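Local atomic coordinates of major pollen allergen Pla l 1 (Plantago lanceolata, PDB entry 4Z8W), a protein that is a secreted pollen allergen of the Ole e 1 family and binds a zinc ion in the crystal, although its role in the pollen itself is not clearly established. Residues C74-V79 against S100-S105. Sequence-based numbering, arbitrary orientation.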
loop_
_atom_site.group_PDB
_atom_site.type_symbol
_atom_site.label_atom_id
_atom_site.label_comp_id
_atom_site.label_asym_id
_atom_site.label_seq_id
_atom_site.Cartn_x
_atom_site.Cartn_y
_atom_site.Cartn_z
ATOM N N CYS A 74 12.478 -1.113 1.707
ATOM C CA CYS A 74 11.247 -0.488 2.160
ATOM C C CYS A 74 10.028 -1.030 1.451
ATOM O O CYS A 74 10.036 -1.170 0.194
ATOM C CB CYS A 74 11.325 1.004 1.855
ATOM S SG CYS A 74 12.662 1.827 2.729
ATOM N N GLU A 75 8.936 -1.204 2.191
ATOM C CA GLU A 75 7.698 -1.565 1.555
ATOM C C GLU A 75 6.485 -1.172 2.331
ATOM O O GLU A 75 6.550 -0.998 3.579
ATOM C CB GLU A 75 7.644 -3.065 1.174
ATOM C CG GLU A 75 7.547 -3.974 2.364
ATOM C CD GLU A 75 7.994 -5.413 2.025
ATOM O OE1 GLU A 75 7.587 -6.319 2.753
ATOM O OE2 GLU A 75 8.779 -5.627 1.080
ATOM N N ILE A 76 5.386 -0.986 1.596
ATOM C CA ILE A 76 4.117 -0.537 2.170
ATOM C C ILE A 76 3.156 -1.727 2.298
ATOM O O ILE A 76 2.881 -2.447 1.294
ATOM C CB ILE A 76 3.469 0.634 1.416
ATOM C CG1 ILE A 76 4.326 1.891 1.481
ATOM C CG2 ILE A 76 2.148 1.052 2.114
ATOM C CD1 ILE A 76 5.464 1.870 0.490
ATOM N N LYS A 77 2.615 -1.936 3.517
ATOM C CA LYS A 77 1.565 -2.973 3.720
ATOM C C LYS A 77 0.225 -2.398 4.184
ATOM O O LYS A 77 0.193 -1.348 4.818
ATOM C CB LYS A 77 2.059 -4.101 4.664
ATOM C CG LYS A 77 2.281 -3.695 6.137
ATOM C CD LYS A 77 2.899 -4.905 6.897
ATOM C CE LYS A 77 3.264 -4.575 8.342
ATOM N NZ LYS A 77 2.220 -3.715 8.969
ATOM N N LEU A 78 -0.880 -3.051 3.802
ATOM C CA LEU A 78 -2.201 -2.673 4.341
ATOM C C LEU A 78 -2.206 -3.128 5.811
ATOM O O LEU A 78 -1.569 -4.108 6.137
ATOM C CB LEU A 78 -3.310 -3.451 3.656
ATOM C CG LEU A 78 -3.502 -3.147 2.164
ATOM C CD1 LEU A 78 -4.609 -4.036 1.574
ATOM C CD2 LEU A 78 -3.758 -1.664 1.971
ATOM N N VAL A 79 -2.841 -2.377 6.696
ATOM C CA VAL A 79 -2.961 -2.913 8.098
ATOM C C VAL A 79 -4.461 -2.982 8.448
ATOM O O VAL A 79 -4.987 -4.081 8.732
ATOM C CB VAL A 79 -2.288 -1.983 9.139
ATOM C CG1 VAL A 79 -2.418 -2.593 10.544
ATOM C CG2 VAL A 79 -0.839 -1.620 8.734
ATOM N N SER A 100 3.635 -3.079 -1.407
ATOM C CA SER A 100 4.121 -2.210 -2.459
ATOM C C SER A 100 5.539 -1.753 -2.159
ATOM O O SER A 100 5.775 -1.087 -1.158
ATOM C CB SER A 100 3.186 -0.997 -2.683
ATOM O OG SER A 100 2.004 -1.490 -3.286
ATOM N N LYS A 101 6.470 -2.039 -3.071
ATOM C CA LYS A 101 7.832 -1.642 -2.829
ATOM C C LYS A 101 7.987 -0.159 -3.174
ATOM O O LYS A 101 7.308 0.384 -4.044
ATOM C CB LYS A 101 8.792 -2.475 -3.728
ATOM C CG LYS A 101 9.182 -3.832 -3.106
ATOM C CD LYS A 101 8.021 -4.543 -2.499
ATOM C CE LYS A 101 8.277 -6.042 -2.308
ATOM N NZ LYS A 101 6.955 -6.652 -2.620
ATOM N N VAL A 102 8.955 0.462 -2.564
ATOM C CA VAL A 102 9.249 1.835 -2.888
ATOM C C VAL A 102 10.755 1.971 -2.915
ATOM O O VAL A 102 11.475 1.281 -2.174
ATOM C CB VAL A 102 8.614 2.837 -1.880
ATOM C CG1 VAL A 102 9.101 2.609 -0.449
ATOM C CG2 VAL A 102 8.765 4.286 -2.308
ATOM N N ASP A 103 11.211 2.908 -3.744
ATOM C CA ASP A 103 12.640 3.259 -3.881
ATOM C C ASP A 103 12.896 4.570 -3.163
ATOM O O ASP A 103 12.478 5.635 -3.621
ATOM C CB ASP A 103 13.003 3.377 -5.373
ATOM C CG ASP A 103 14.373 4.023 -5.618
ATOM O OD1 ASP A 103 15.208 4.098 -4.678
ATOM O OD2 ASP A 103 14.611 4.429 -6.800
ATOM N N LEU A 104 13.612 4.479 -2.054
ATOM C CA LEU A 104 14.025 5.655 -1.284
ATOM C C LEU A 104 15.575 5.676 -1.232
ATOM O O LEU A 104 16.165 6.236 -0.275
ATOM C CB LEU A 104 13.466 5.644 0.169
ATOM C CG LEU A 104 11.890 5.670 0.184
ATOM C CD1 LEU A 104 11.371 5.248 1.576
ATOM C CD2 LEU A 104 11.306 7.059 -0.198
ATOM N N SER A 105 16.206 5.070 -2.255
ATOM C CA SER A 105 17.693 4.944 -2.274
ATOM C C SER A 105 18.336 6.263 -2.697
ATOM O O SER A 105 17.881 6.925 -3.699
ATOM C CB SER A 105 18.167 3.835 -3.255
ATOM O OG SER A 105 19.565 3.528 -3.114
#
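Ile76 and Ser100 form an antiparallel hydrogen-bonded pair. Ile76 N donates to Ser100 O at 2.8 Å, tilted 28° from the carbonyl plane. Ser100 N donates to Ile76 O at 2.9 Å, in plane on a lone pair. Val102 N makes only a weak hydrogen bond to Cys74 O (3.4 Å). Short strand 100-102 edges the four-stranded sheet.

Following Ile76 outward, CB lies 3.9 Å from Ser100 O; CG1 stands anti to the carbonyl carbon (chi1 -64°), and CD1 at the tip lies 3.4 Å from Ser100 O and also touches Val102 CG1. The same Val102 methyl, set between its own backbone N and carbonyl carbon, touches Cys74 CB at 3.6 Å. Beyond it, Cys74 SG, disulfide-bonded to Cys42 of neighbouring strand 37-42, packs against Leu104 CD1. Val11 of strand 8-18 touches both Ile76 and Leu104, placing this mostly apolar face against the other sheet.

On the reverse face Glu75 and Lys101 run side by side. Glu75 OE2 reaches Lys101 CE at 3.5 Å but stays 4.3 Å from NZ, which bonds to Thr99 OG1. The edge strand's attachment here probably owes more to the two good backbone bonds and the apolar packing than to the charges.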